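Long-range contacts in putative metal resistance protein (Proteus mirabilis, PDB 6C29), which primes the disulfide isomerase activity of its trimeric partner ScsC through this tandem immunoglobulin-fold periplasmic region, and as a whole is probably a protein-disulfide reductase: residues L167-Q172 and K225-V230; G220-K225 and D242-G247. All blocks are in the same frame, centred on the assembly; numbering follows the deposited sequence.

Contact 1: residues L167-Q172 and K225-V230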
loop_
_atom_site.group_PDB
_atom_site.type_symbol
_atom_site.label_atom_id
_atom_site.label_comp_id
_atom_site.label_asym_id
_atom_site.label_seq_id
_atom_site.Cartn_x
_atom_site.Cartn_y
_atom_site.Cartn_z
ATOM N N LEU A 167 6.314 -21.083 1.503
ATOM C CA LEU A 167 5.655 -20.586 2.702
ATOM C C LEU A 167 4.235 -21.071 2.749
ATOM O O LEU A 167 3.513 -20.944 1.755
ATOM C CB LEU A 167 5.684 -19.068 2.714
ATOM C CG LEU A 167 4.914 -18.318 3.801
ATOM C CD1 LEU A 167 5.560 -18.509 5.122
ATOM C CD2 LEU A 167 4.859 -16.811 3.451
ATOM N N THR A 168 3.833 -21.650 3.879
ATOM C CA THR A 168 2.450 -22.061 4.083
ATOM C C THR A 168 1.855 -21.328 5.264
ATOM O O THR A 168 2.493 -21.218 6.308
ATOM C CB THR A 168 2.319 -23.573 4.325
ATOM O OG1 THR A 168 2.810 -24.278 3.180
ATOM C CG2 THR A 168 0.860 -23.956 4.568
ATOM N N LEU A 169 0.625 -20.835 5.107
ATOM C CA LEU A 169 -0.125 -20.164 6.158
ATOM C C LEU A 169 -1.420 -20.891 6.446
ATOM O O LEU A 169 -2.046 -21.450 5.544
ATOM C CB LEU A 169 -0.496 -18.729 5.774
ATOM C CG LEU A 169 0.540 -17.801 5.168
ATOM C CD1 LEU A 169 -0.079 -16.407 4.868
ATOM C CD2 LEU A 169 1.721 -17.681 6.056
ATOM N N SER A 170 -1.834 -20.813 7.705
ATOM C CA SER A 170 -3.127 -21.304 8.126
ATOM C C SER A 170 -3.792 -20.189 8.900
ATOM O O SER A 170 -3.231 -19.707 9.880
ATOM C CB SER A 170 -2.974 -22.568 8.969
ATOM O OG SER A 170 -4.157 -22.847 9.686
ATOM N N LEU A 171 -4.951 -19.747 8.416
ATOM C CA LEU A 171 -5.646 -18.582 8.948
ATOM C C LEU A 171 -7.050 -18.965 9.351
ATOM O O LEU A 171 -7.813 -19.502 8.550
ATOM C CB LEU A 171 -5.693 -17.450 7.915
ATOM C CG LEU A 171 -4.348 -17.063 7.308
ATOM C CD1 LEU A 171 -4.519 -16.014 6.234
ATOM C CD2 LEU A 171 -3.417 -16.517 8.368
ATOM N N GLN A 172 -7.412 -18.645 10.581
ATOM C CA GLN A 172 -8.740 -18.939 11.084
ATOM C C GLN A 172 -9.606 -17.694 11.062
ATOM O O GLN A 172 -9.207 -16.649 11.579
ATOM C CB GLN A 172 -8.682 -19.479 12.506
ATOM C CG GLN A 172 -10.063 -19.808 13.037
ATOM C CD GLN A 172 -10.034 -20.311 14.475
ATOM O OE1 GLN A 172 -9.413 -19.700 15.351
ATOM N NE2 GLN A 172 -10.739 -21.406 14.727
ATOM N N LYS A 225 11.830 -14.519 9.877
ATOM C CA LYS A 225 11.653 -13.214 9.231
ATOM C C LYS A 225 10.212 -12.725 9.386
ATOM O O LYS A 225 9.314 -13.492 9.754
ATOM C CB LYS A 225 11.995 -13.298 7.735
ATOM C CG LYS A 225 13.388 -13.797 7.408
ATOM C CD LYS A 225 14.534 -12.855 7.710
ATOM C CE LYS A 225 15.817 -13.500 7.159
ATOM N NZ LYS A 225 17.032 -12.646 7.152
ATOM N N ALA A 226 9.970 -11.452 9.077
ATOM C CA ALA A 226 8.647 -10.868 9.271
ATOM C C ALA A 226 7.632 -11.476 8.323
ATOM O O ALA A 226 7.912 -11.674 7.126
ATOM C CB ALA A 226 8.698 -9.366 9.090
ATOM N N LEU A 227 6.473 -11.813 8.879
ATOM C CA LEU A 227 5.309 -12.229 8.116
ATOM C C LEU A 227 4.302 -11.095 8.201
ATOM O O LEU A 227 3.621 -10.901 9.199
ATOM C CB LEU A 227 4.720 -13.534 8.656
ATOM C CG LEU A 227 3.443 -14.020 7.959
ATOM C CD1 LEU A 227 3.653 -14.265 6.473
ATOM C CD2 LEU A 227 2.942 -15.260 8.620
ATOM N N SER A 228 4.191 -10.370 7.109
ATOM C CA SER A 228 3.320 -9.196 7.011
ATOM C C SER A 228 2.474 -9.378 5.777
ATOM O O SER A 228 2.996 -9.684 4.678
ATOM C CB SER A 228 4.152 -7.912 6.909
ATOM O OG SER A 228 3.350 -6.777 6.602
ATOM N N PHE A 229 1.157 -9.218 5.934
ATOM C CA PHE A 229 0.251 -9.357 4.818
ATOM C C PHE A 229 -1.070 -8.696 5.156
ATOM O O PHE A 229 -1.367 -8.413 6.310
ATOM C CB PHE A 229 0.068 -10.836 4.418
ATOM C CG PHE A 229 -0.524 -11.706 5.477
ATOM C CD1 PHE A 229 -1.886 -11.860 5.607
ATOM C CD2 PHE A 229 0.306 -12.430 6.303
ATOM C CE1 PHE A 229 -2.421 -12.703 6.570
ATOM C CE2 PHE A 229 -0.223 -13.294 7.266
ATOM C CZ PHE A 229 -1.575 -13.428 7.393
ATOM N N VAL A 230 -1.834 -8.457 4.107
ATOM C CA VAL A 230 -3.204 -8.031 4.192
ATOM C C VAL A 230 -4.073 -9.171 3.687
ATOM O O VAL A 230 -3.824 -9.732 2.634
ATOM C CB VAL A 230 -3.425 -6.756 3.375
ATOM C CG1 VAL A 230 -4.927 -6.430 3.245
ATOM C CG2 VAL A 230 -2.606 -5.606 3.984
#

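Contact 2: residues G220-K225 and D242-G247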
loop_
_atom_site.group_PDB
_atom_site.type_symbol
_atom_site.label_atom_id
_atom_site.label_comp_id
_atom_site.label_asym_id
_atom_site.label_seq_id
_atom_site.Cartn_x
_atom_site.Cartn_y
_atom_site.Cartn_z
ATOM N N GLY A 220 16.694 -19.158 0.336
ATOM C CA GLY A 220 17.280 -19.672 1.557
ATOM C C GLY A 220 16.245 -19.706 2.664
ATOM O O GLY A 220 15.056 -19.523 2.416
ATOM N N ASP A 221 16.689 -19.915 3.898
ATOM C CA ASP A 221 15.767 -20.025 5.022
ATOM C C ASP A 221 15.279 -18.652 5.452
ATOM O O ASP A 221 16.076 -17.787 5.811
ATOM C CB ASP A 221 16.434 -20.728 6.206
ATOM C CG ASP A 221 15.429 -21.244 7.222
ATOM O OD1 ASP A 221 14.235 -20.896 7.120
ATOM O OD2 ASP A 221 15.837 -21.998 8.130
ATOM N N ILE A 222 13.969 -18.446 5.380
ATOM C CA ILE A 222 13.370 -17.201 5.851
ATOM C C ILE A 222 12.593 -17.387 7.159
ATOM O O ILE A 222 11.897 -16.472 7.592
ATOM C CB ILE A 222 12.425 -16.596 4.800
ATOM C CG1 ILE A 222 11.340 -17.607 4.407
ATOM C CG2 ILE A 222 13.235 -16.114 3.607
ATOM C CD1 ILE A 222 10.245 -17.044 3.494
ATOM N N THR A 223 12.710 -18.553 7.786
ATOM C CA THR A 223 12.093 -18.773 9.090
ATOM C C THR A 223 12.569 -17.696 10.053
ATOM O O THR A 223 13.759 -17.382 10.065
ATOM C CB THR A 223 12.423 -20.179 9.636
ATOM O OG1 THR A 223 11.838 -21.168 8.768
ATOM C CG2 THR A 223 11.861 -20.365 11.008
ATOM N N GLY A 224 11.657 -17.111 10.830
ATOM C CA GLY A 224 12.029 -16.057 11.770
ATOM C C GLY A 224 11.946 -14.647 11.204
ATOM O O GLY A 224 12.031 -13.689 11.957
ATOM N N LYS A 225 11.830 -14.519 9.877
ATOM C CA LYS A 225 11.653 -13.214 9.231
ATOM C C LYS A 225 10.212 -12.725 9.386
ATOM O O LYS A 225 9.314 -13.492 9.754
ATOM C CB LYS A 225 11.995 -13.298 7.735
ATOM C CG LYS A 225 13.388 -13.797 7.408
ATOM C CD LYS A 225 14.534 -12.855 7.710
ATOM C CE LYS A 225 15.817 -13.500 7.159
ATOM N NZ LYS A 225 17.032 -12.646 7.152
ATOM N N ASP A 242 3.164 -10.832 11.919
ATOM C CA ASP A 242 3.545 -12.028 12.608
ATOM C C ASP A 242 4.962 -12.402 12.208
ATOM O O ASP A 242 5.704 -11.556 11.722
ATOM C CB ASP A 242 2.549 -13.122 12.299
ATOM C CG ASP A 242 2.409 -14.130 13.440
ATOM O OD1 ASP A 242 1.561 -13.914 14.340
ATOM O OD2 ASP A 242 3.147 -15.139 13.442
ATOM N N THR A 243 5.346 -13.655 12.467
ATOM C CA THR A 243 6.705 -14.133 12.184
ATOM C C THR A 243 6.622 -15.438 11.417
ATOM O O THR A 243 5.821 -16.275 11.766
ATOM C CB THR A 243 7.483 -14.344 13.488
ATOM O OG1 THR A 243 7.497 -13.118 14.218
ATOM C CG2 THR A 243 8.920 -14.811 13.242
ATOM N N ILE A 244 7.425 -15.584 10.366
ATOM C CA ILE A 244 7.458 -16.827 9.578
ATOM C C ILE A 244 7.913 -17.970 10.427
ATOM O O ILE A 244 9.019 -17.950 10.968
ATOM C CB ILE A 244 8.367 -16.687 8.368
ATOM C CG1 ILE A 244 7.827 -15.576 7.473
ATOM C CG2 ILE A 244 8.451 -17.982 7.584
ATOM C CD1 ILE A 244 8.605 -15.295 6.204
ATOM N N GLY A 245 7.047 -18.962 10.557
ATOM C CA GLY A 245 7.402 -20.144 11.329
ATOM C C GLY A 245 6.685 -20.205 12.651
ATOM O O GLY A 245 6.649 -21.237 13.313
ATOM N N GLN A 246 6.119 -19.082 13.056
ATOM C CA GLN A 246 5.370 -19.040 14.295
ATOM C C GLN A 246 4.110 -19.896 14.198
ATOM O O GLN A 246 3.264 -19.690 13.316
ATOM C CB GLN A 246 5.008 -17.607 14.643
ATOM C CG GLN A 246 4.294 -17.452 15.962
ATOM C CD GLN A 246 5.231 -17.349 17.122
ATOM O OE1 GLN A 246 5.128 -18.120 18.076
ATOM N NE2 GLN A 246 6.146 -16.384 17.065
ATOM N N GLY A 247 3.979 -20.837 15.129
ATOM C CA GLY A 247 2.869 -21.777 15.139
ATOM C C GLY A 247 3.223 -23.097 14.484
ATOM O O GLY A 247 3.552 -23.148 13.290
#

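Contact 1: residues L167-Q172 and K225-V230
Leu169 faces Leu227 and Phe229 and gives one methyl to each. Together with Leu167 and Leu171 it forms one half of a wholly apolar contact, which buries 188 Å² and has no hydrogen bond across it.

The aliphatic part is a group of leucine methyls. Leu169 and Leu227 slide past each other in opposite directions, with Leu169 CD2 lying 3.7 Å from Leu227 CD2. The other branch of Leu227 is shared, since its CD1 also meets Leu167 CD2 at 4.1 Å, and there the two side chains cross obliquely.

The aromatic part centres on Phe229. Its CG stands between the backbone N and the carbonyl carbon (chi1 62°), and the ring reaches tip to tip toward Leu169 and Leu171. Leu169 CD1 makes a CH-pi contact over one face, 4.3 Å from the ring centroid and 23° off the ring normal, displaced toward the rim. Leu171 takes the far end of the ring: its CD2 lies 3.7 Å from Phe229 CZ, while its CD1 is 3.9 Å from Phe229 CE1. Leu227 CG lies in the ring plane, at its edge.

The strand axes approach to 11.1 Å at an angle of 60°, too far apart for backbone pairing. Leu167, Leu169 and Leu171 bond to strand 204-213, and Thr168 and Ser170 to strand 155-163, while strand 226-233 lies between 182-186 and 236-243 in the other sheet. Two sheets facing each other through buried leucines and a phenylalanine form the core of a beta sandwich, here in the second of the tandem immunoglobulin-fold domains.

Contact 2: residues G220-K225 and D242-G247
In Ile222 the first torsion sets CG1 between the backbone N and the carbonyl carbon (chi1 56°), in Ile244 anti to the carbonyl carbon (chi1 -61°); both chains then continue extended through chi2, which brings the CD1 methyls together. The two side chains cross, with Ile222 CD1 3.6 Å from Ile244 CD1. Ile244 also touches the opposing backbone, its CG1 3.4 Å from Lys225 O. Tyr162 and Tyr193, from strands 155-163 and 191-201, touch both isoleucines.

Two nearly straight hydrogen bonds grip the backbone of Ile244 at both ends. Its O accepts from Gly224 N at 2.8 Å, and its N donates to Lys225 O at 2.9 Å, almost in line with the C=O bond. Two successive residues thus face one, and the positive phi of Gly224 (91°) completes the geometry of a G1 beta bulge, placed where the chain enters strand 226-233. As is usual for this bulge, Gly224 is also the third residue of a type II turn, which Lys225 N closes onto Ile222 O at 3.0 Å. A second type II turn, Thr243 to Gln246, has Gly245 in the equivalent position; Gly245 N bonds to Ser160 OG.

Ahead of the bulge Asp221 fixes Thr223. Asp221 OD1 receives Thr223 OG1 at 2.9 Å on its syn lone pair, and it also receives Thr223 N, which comes from above the carboxylate plane, in an Asx turn. The Thr243 CG2 methyl rests 3.5 Å from Gly224 O. Lys225 CB lies near Ile244 CD1, but the end of its chain leads away.

Overall arrangement
Contacts 1 and 2 lie in the second immunoglobulin-fold domain, their centres 9 Å apart. Their segments alternate along the chain: 167-172, then 220-225, which shares Lys225 with 225-230, and last 242-247. Strands 226-233 and 236-243 are neighbours in the three-stranded sheet, and Leu227 O and Asp242 N, 2.8 Å apart, probably form a hydrogen bond between them. Contact 1 runs across the sandwich, whereas contact 2 joins the loop leading into one of these strands to the chain leaving the other. Leu167 CD1 packs against Ile244 CG2 at 3.8 Å, a contact that links the sheet-to-sheet packing of contact 1 to the bulge and turns of contact 2.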